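Local coordinates for protein ofchtiv-allosamidin (Ostrinia furnacalis, PDB 6JMB) that probably hydrolyses chitin as a family 18 insect chitinase, and is held here with the inhibitor allosamidin in its active site, at residues Asn262-Pro267 / Tyr316-Phe321; Cys290-Leu293 / Ser298-Val301. One frame throughout, in Å; residues are numbered along the deposited sequence.

Contact 1: residues Asn262-Pro267 / Tyr316-Phe321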
loop_
_atom_site.group_PDB
_atom_site.type_symbol
_atom_site.label_atom_id
_atom_site.label_comp_id
_atom_site.label_asym_id
_atom_site.label_seq_id
_atom_site.Cartn_x
_atom_site.Cartn_y
_atom_site.Cartn_z
ATOM N N ASN A 262 2.941 -27.337 -7.257
ATOM C CA ASN A 262 2.328 -26.338 -6.389
ATOM C C ASN A 262 3.357 -25.536 -5.597
ATOM O O ASN A 262 3.005 -24.889 -4.603
ATOM C CB ASN A 262 1.309 -27.004 -5.457
ATOM C CG ASN A 262 1.860 -28.266 -4.812
ATOM O OD1 ASN A 262 3.006 -28.296 -4.364
ATOM N ND2 ASN A 262 1.050 -29.315 -4.773
ATOM N N ALA A 263 4.618 -25.565 -6.008
ATOM C CA ALA A 263 5.619 -24.703 -5.420
ATOM C C ALA A 263 5.410 -23.276 -5.922
ATOM O O ALA A 263 4.691 -23.044 -6.898
ATOM C CB ALA A 263 7.010 -25.196 -5.822
ATOM N N PRO A 264 6.037 -22.291 -5.281
ATOM C CA PRO A 264 6.162 -20.982 -5.924
ATOM C C PRO A 264 6.820 -21.169 -7.282
ATOM O O PRO A 264 7.595 -22.106 -7.491
ATOM C CB PRO A 264 7.069 -20.197 -4.966
ATOM C CG PRO A 264 6.941 -20.903 -3.646
ATOM C CD PRO A 264 6.746 -22.350 -3.991
ATOM N N ASN A 265 6.466 -20.292 -8.222
ATOM C CA ASN A 265 6.974 -20.333 -9.593
ATOM C C ASN A 265 6.523 -21.570 -10.365
ATOM O O ASN A 265 7.240 -22.063 -11.246
ATOM C CB ASN A 265 8.485 -20.109 -9.664
ATOM C CG ASN A 265 8.831 -18.663 -9.465
ATOM O OD1 ASN A 265 8.581 -17.833 -10.342
ATOM N ND2 ASN A 265 9.352 -18.332 -8.291
ATOM N N SER A 266 5.325 -22.054 -10.060
ATOM C CA SER A 266 4.675 -23.109 -10.818
ATOM C C SER A 266 3.682 -22.503 -11.800
ATOM O O SER A 266 3.001 -21.524 -11.469
ATOM C CB SER A 266 3.902 -24.033 -9.881
ATOM O OG SER A 266 4.753 -24.629 -8.922
ATOM N N PRO A 267 3.573 -23.080 -12.995
ATOM C CA PRO A 267 2.619 -22.570 -13.988
ATOM C C PRO A 267 1.222 -22.345 -13.417
ATOM O O PRO A 267 0.681 -23.168 -12.669
ATOM C CB PRO A 267 2.619 -23.668 -15.059
ATOM C CG PRO A 267 4.012 -24.209 -14.997
ATOM C CD PRO A 267 4.408 -24.167 -13.537
ATOM N N TYR A 316 -6.656 -26.889 -7.080
ATOM C CA TYR A 316 -6.249 -25.864 -8.037
ATOM C C TYR A 316 -5.856 -24.541 -7.380
ATOM O O TYR A 316 -5.214 -23.711 -8.032
ATOM C CB TYR A 316 -7.340 -25.649 -9.090
ATOM C CG TYR A 316 -7.282 -26.676 -10.197
ATOM C CD1 TYR A 316 -6.412 -26.514 -11.260
ATOM C CD2 TYR A 316 -8.082 -27.812 -10.167
ATOM C CE1 TYR A 316 -6.332 -27.442 -12.271
ATOM C CE2 TYR A 316 -8.009 -28.756 -11.181
ATOM C CZ TYR A 316 -7.132 -28.557 -12.232
ATOM O OH TYR A 316 -7.038 -29.476 -13.254
ATOM N N ASN A 317 -6.216 -24.317 -6.118
ATOM C CA ASN A 317 -5.963 -23.028 -5.481
ATOM C C ASN A 317 -4.522 -22.928 -5.013
ATOM O O ASN A 317 -4.008 -23.847 -4.369
ATOM C CB ASN A 317 -6.844 -22.873 -4.248
ATOM C CG ASN A 317 -8.293 -22.880 -4.576
ATOM O OD1 ASN A 317 -8.813 -21.923 -5.143
ATOM N ND2 ASN A 317 -8.971 -23.969 -4.226
ATOM N N TRP A 318 -3.887 -21.793 -5.296
ATOM C CA TRP A 318 -2.587 -21.463 -4.734
ATOM C C TRP A 318 -2.651 -20.006 -4.304
ATOM O O TRP A 318 -3.041 -19.141 -5.092
ATOM C CB TRP A 318 -1.493 -21.682 -5.779
ATOM C CG TRP A 318 -0.098 -21.647 -5.257
ATOM C CD1 TRP A 318 0.704 -22.727 -4.972
ATOM C CD2 TRP A 318 0.700 -20.482 -5.008
ATOM N NE1 TRP A 318 1.936 -22.299 -4.547
ATOM C CE2 TRP A 318 1.961 -20.928 -4.560
ATOM C CE3 TRP A 318 0.466 -19.104 -5.111
ATOM C CZ2 TRP A 318 2.985 -20.045 -4.208
ATOM C CZ3 TRP A 318 1.486 -18.226 -4.769
ATOM C CH2 TRP A 318 2.732 -18.703 -4.322
ATOM N N VAL A 319 -2.293 -19.732 -3.052
ATOM C CA VAL A 319 -2.475 -18.415 -2.453
ATOM C C VAL A 319 -1.169 -17.975 -1.805
ATOM O O VAL A 319 -0.604 -18.700 -0.981
ATOM C CB VAL A 319 -3.606 -18.436 -1.406
ATOM C CG1 VAL A 319 -3.741 -17.073 -0.723
ATOM C CG2 VAL A 319 -4.922 -18.840 -2.041
ATOM N N SER A 320 -0.696 -16.788 -2.175
ATOM C CA SER A 320 0.384 -16.120 -1.461
ATOM C C SER A 320 -0.236 -15.160 -0.455
ATOM O O SER A 320 -1.174 -14.431 -0.790
ATOM C CB SER A 320 1.226 -15.327 -2.454
ATOM O OG SER A 320 1.938 -14.295 -1.803
ATOM N N PHE A 321 0.272 -15.161 0.775
ATOM C CA PHE A 321 -0.252 -14.252 1.790
ATOM C C PHE A 321 0.856 -13.907 2.776
ATOM O O PHE A 321 1.989 -14.380 2.662
ATOM C CB PHE A 321 -1.499 -14.825 2.479
ATOM C CG PHE A 321 -1.237 -16.040 3.331
ATOM C CD1 PHE A 321 -0.928 -17.265 2.760
ATOM C CD2 PHE A 321 -1.327 -15.957 4.716
ATOM C CE1 PHE A 321 -0.702 -18.384 3.557
ATOM C CE2 PHE A 321 -1.114 -17.074 5.512
ATOM C CZ PHE A 321 -0.797 -18.285 4.933
#

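Contact 2: residues Cys290-Leu293 / Ser298-Val301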
loop_
_atom_site.group_PDB
_atom_site.type_symbol
_atom_site.label_atom_id
_atom_site.label_comp_id
_atom_site.label_asym_id
_atom_site.label_seq_id
_atom_site.Cartn_x
_atom_site.Cartn_y
_atom_site.Cartn_z
ATOM N N CYS A 290 -7.199 -15.996 6.632
ATOM C CA CYS A 290 -6.931 -16.670 7.895
ATOM C C CYS A 290 -8.154 -17.446 8.361
ATOM O O CYS A 290 -8.030 -18.554 8.898
ATOM C CB CYS A 290 -6.425 -15.682 8.954
ATOM S SG CYS A 290 -7.618 -14.540 9.732
ATOM N N TYR A 291 -9.347 -16.902 8.127
ATOM C CA TYR A 291 -10.560 -17.613 8.501
ATOM C C TYR A 291 -10.747 -18.861 7.648
ATOM O O TYR A 291 -11.071 -19.935 8.171
ATOM C CB TYR A 291 -11.762 -16.683 8.379
ATOM C CG TYR A 291 -13.042 -17.303 8.871
ATOM C CD1 TYR A 291 -13.302 -17.420 10.230
ATOM C CD2 TYR A 291 -13.985 -17.783 7.975
ATOM C CE1 TYR A 291 -14.478 -17.996 10.681
ATOM C CE2 TYR A 291 -15.159 -18.360 8.414
ATOM C CZ TYR A 291 -15.398 -18.462 9.764
ATOM O OH TYR A 291 -16.570 -19.036 10.201
ATOM N N ILE A 292 -10.543 -18.734 6.335
ATOM C CA ILE A 292 -10.623 -19.884 5.433
ATOM C C ILE A 292 -9.682 -20.997 5.889
ATOM O O ILE A 292 -10.072 -22.172 5.969
ATOM C CB ILE A 292 -10.352 -19.433 3.984
ATOM C CG1 ILE A 292 -11.607 -18.767 3.405
ATOM C CG2 ILE A 292 -9.904 -20.606 3.119
ATOM C CD1 ILE A 292 -11.363 -17.937 2.157
ATOM N N LEU A 293 -8.437 -20.647 6.220
ATOM C CA LEU A 293 -7.475 -21.658 6.660
ATOM C C LEU A 293 -7.908 -22.295 7.974
ATOM O O LEU A 293 -7.756 -23.505 8.168
ATOM C CB LEU A 293 -6.093 -21.027 6.821
ATOM C CG LEU A 293 -5.393 -20.599 5.539
ATOM C CD1 LEU A 293 -4.078 -19.928 5.897
ATOM C CD2 LEU A 293 -5.173 -21.801 4.635
ATOM N N SER A 298 -8.105 -28.972 4.922
ATOM C CA SER A 298 -7.470 -29.611 3.773
ATOM C C SER A 298 -6.395 -28.749 3.121
ATOM O O SER A 298 -5.581 -29.278 2.360
ATOM C CB SER A 298 -8.511 -30.023 2.733
ATOM O OG SER A 298 -9.390 -31.000 3.258
ATOM N N TRP A 299 -6.383 -27.441 3.383
ATOM C CA TRP A 299 -5.328 -26.591 2.851
ATOM C C TRP A 299 -3.973 -27.043 3.375
ATOM O O TRP A 299 -3.846 -27.475 4.523
ATOM C CB TRP A 299 -5.553 -25.136 3.284
ATOM C CG TRP A 299 -6.680 -24.446 2.580
ATOM C CD1 TRP A 299 -7.990 -24.421 2.961
ATOM C CD2 TRP A 299 -6.591 -23.655 1.387
ATOM N NE1 TRP A 299 -8.726 -23.669 2.075
ATOM C CE2 TRP A 299 -7.890 -23.193 1.097
ATOM C CE3 TRP A 299 -5.542 -23.305 0.530
ATOM C CZ2 TRP A 299 -8.167 -22.390 -0.005
ATOM C CZ3 TRP A 299 -5.822 -22.499 -0.564
ATOM C CH2 TRP A 299 -7.123 -22.055 -0.823
ATOM N N THR A 300 -2.955 -26.944 2.530
ATOM C CA THR A 300 -1.572 -27.138 2.941
ATOM C C THR A 300 -0.922 -25.768 2.992
ATOM O O THR A 300 -0.931 -25.041 1.991
ATOM C CB THR A 300 -0.823 -28.022 1.946
ATOM O OG1 THR A 300 -1.449 -29.310 1.886
ATOM C CG2 THR A 300 0.627 -28.192 2.380
ATOM N N VAL A 301 -0.380 -25.408 4.151
ATOM C CA VAL A 301 0.349 -24.158 4.327
ATOM C C VAL A 301 1.826 -24.493 4.434
ATOM O O VAL A 301 2.219 -25.360 5.225
ATOM C CB VAL A 301 -0.131 -23.384 5.565
ATOM C CG1 VAL A 301 0.652 -22.078 5.704
ATOM C CG2 VAL A 301 -1.622 -23.112 5.467
#

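Contact 1: residues Asn262-Pro267 / Tyr316-Phe321
Trp318 sends the pyrrole side of its indole from strand 317-320 to the loop at Asn262. Its NE1 donates to Asn262 O at 2.8 Å, and the oxygen sits at the ring edge, almost in the indole plane. The bond is far from straight: the N-H...O angle is 130°, and NE1 lies above the carbonyl plane. CG stands anti to the backbone N (chi1 -168°), which carries the ring off the strand toward the loop. Farther round the indole, Trp318 CZ2 lies 3.7 Å from Pro264 CA and 4.1 Å from Pro264 CG, with the two side chains crossing at about a right angle.

Pro264 is the second residue of a type II turn from Ala263 to Ser266, and Asn265 follows with the positive phi this turn requires. The backbone bond from Ser266 N to Ala263 O is weak at 3.4 Å, and Ser266 OG reinforces the turn with a 2.6 Å hydrogen bond to Ala263 O, which also receives Thr203 OG1. Tyr311 and Phe254 meet the Trp318 ring from neighbouring strands. A leucine in place of Trp318 would probably leave Asn262 O without its indole donor and open a gap beside Pro264. One polar edge in an otherwise apolar ring thus helps to hold the loop against the strand, satisfying a backbone carbonyl while the benzo part packs against proline.

Contact 2: residues Cys290-Leu293 / Ser298-Val301
Ile292 and Leu293, consecutive residues of helix 286-295, both reach across to Trp299, and Leu293 goes on to Val301. The helical segment begins at Cys290, whose SG is turned to a different task: it forms the disulfide with Cys356, tying this helix to a part of the chain beyond the last barrel strand. Two residues on, Ile292 directs its CB toward the tryptophan. With chi1 at -78°, CG1 lies anti to the carbonyl carbon, and the branch methyl CG2 is the one that touches. CG2 comes within 3.4 Å of Trp299 NE1 and 3.9 Å of Trp299 CE2, so it rests against the pyrrole part of the indole; the two side chains lie obliquely to one another.

Helix and strand here belong to the small alpha+beta insertion that many family 18 chitinases carry between the seventh and eighth strands of the TIM barrel. Only a short connection separates helix 286-295 from strand 300-304, and Trp299 stands just ahead of that strand, with Phe289 of the same helix meeting its ring edge to face.

Leu293 crosses Trp299 at about a right angle. Its CD2 sits 3.5 Å above the indole plane, offset toward the rim, and is 3.6 Å from Trp299 CB. That same methyl lies 3.9 Å from Val301 CG2, with CD1 close beside it at 4.0 Å from the same valine carbon, so both leucine methyls come against one valine branch. The contact is van der Waals packing throughout, and no hydrogen bond joins the two segments. Val319 and Asn317 of strand 317-320 and Ala312 and Leu314 of strand 309-314 also pack on Trp299.

The centres of contacts 1 and 2 lie about 13 Å apart, on the same side of the chain's centre, and contact 2 is nested along the chain inside the loop that contact 1 closes. Both reach the same antiparallel strands, 300-304, 309-314 and 317-320, in what is probably the insertion domain beside the family 18 barrel. They also touch directly: Asn317 CB packs 3.5 Å from Trp299 CH2, and Phe321 CZ lies 3.8 Å from Leu293 CD1. Strand 317-320 therefore turns Trp318 to the loop 262-267 and its neighbours Asn317 and Val319 to Trp299, so loop and Trp299 lie against opposite faces of one strand, while Leu293 of the helix meets Phe321 just past its end.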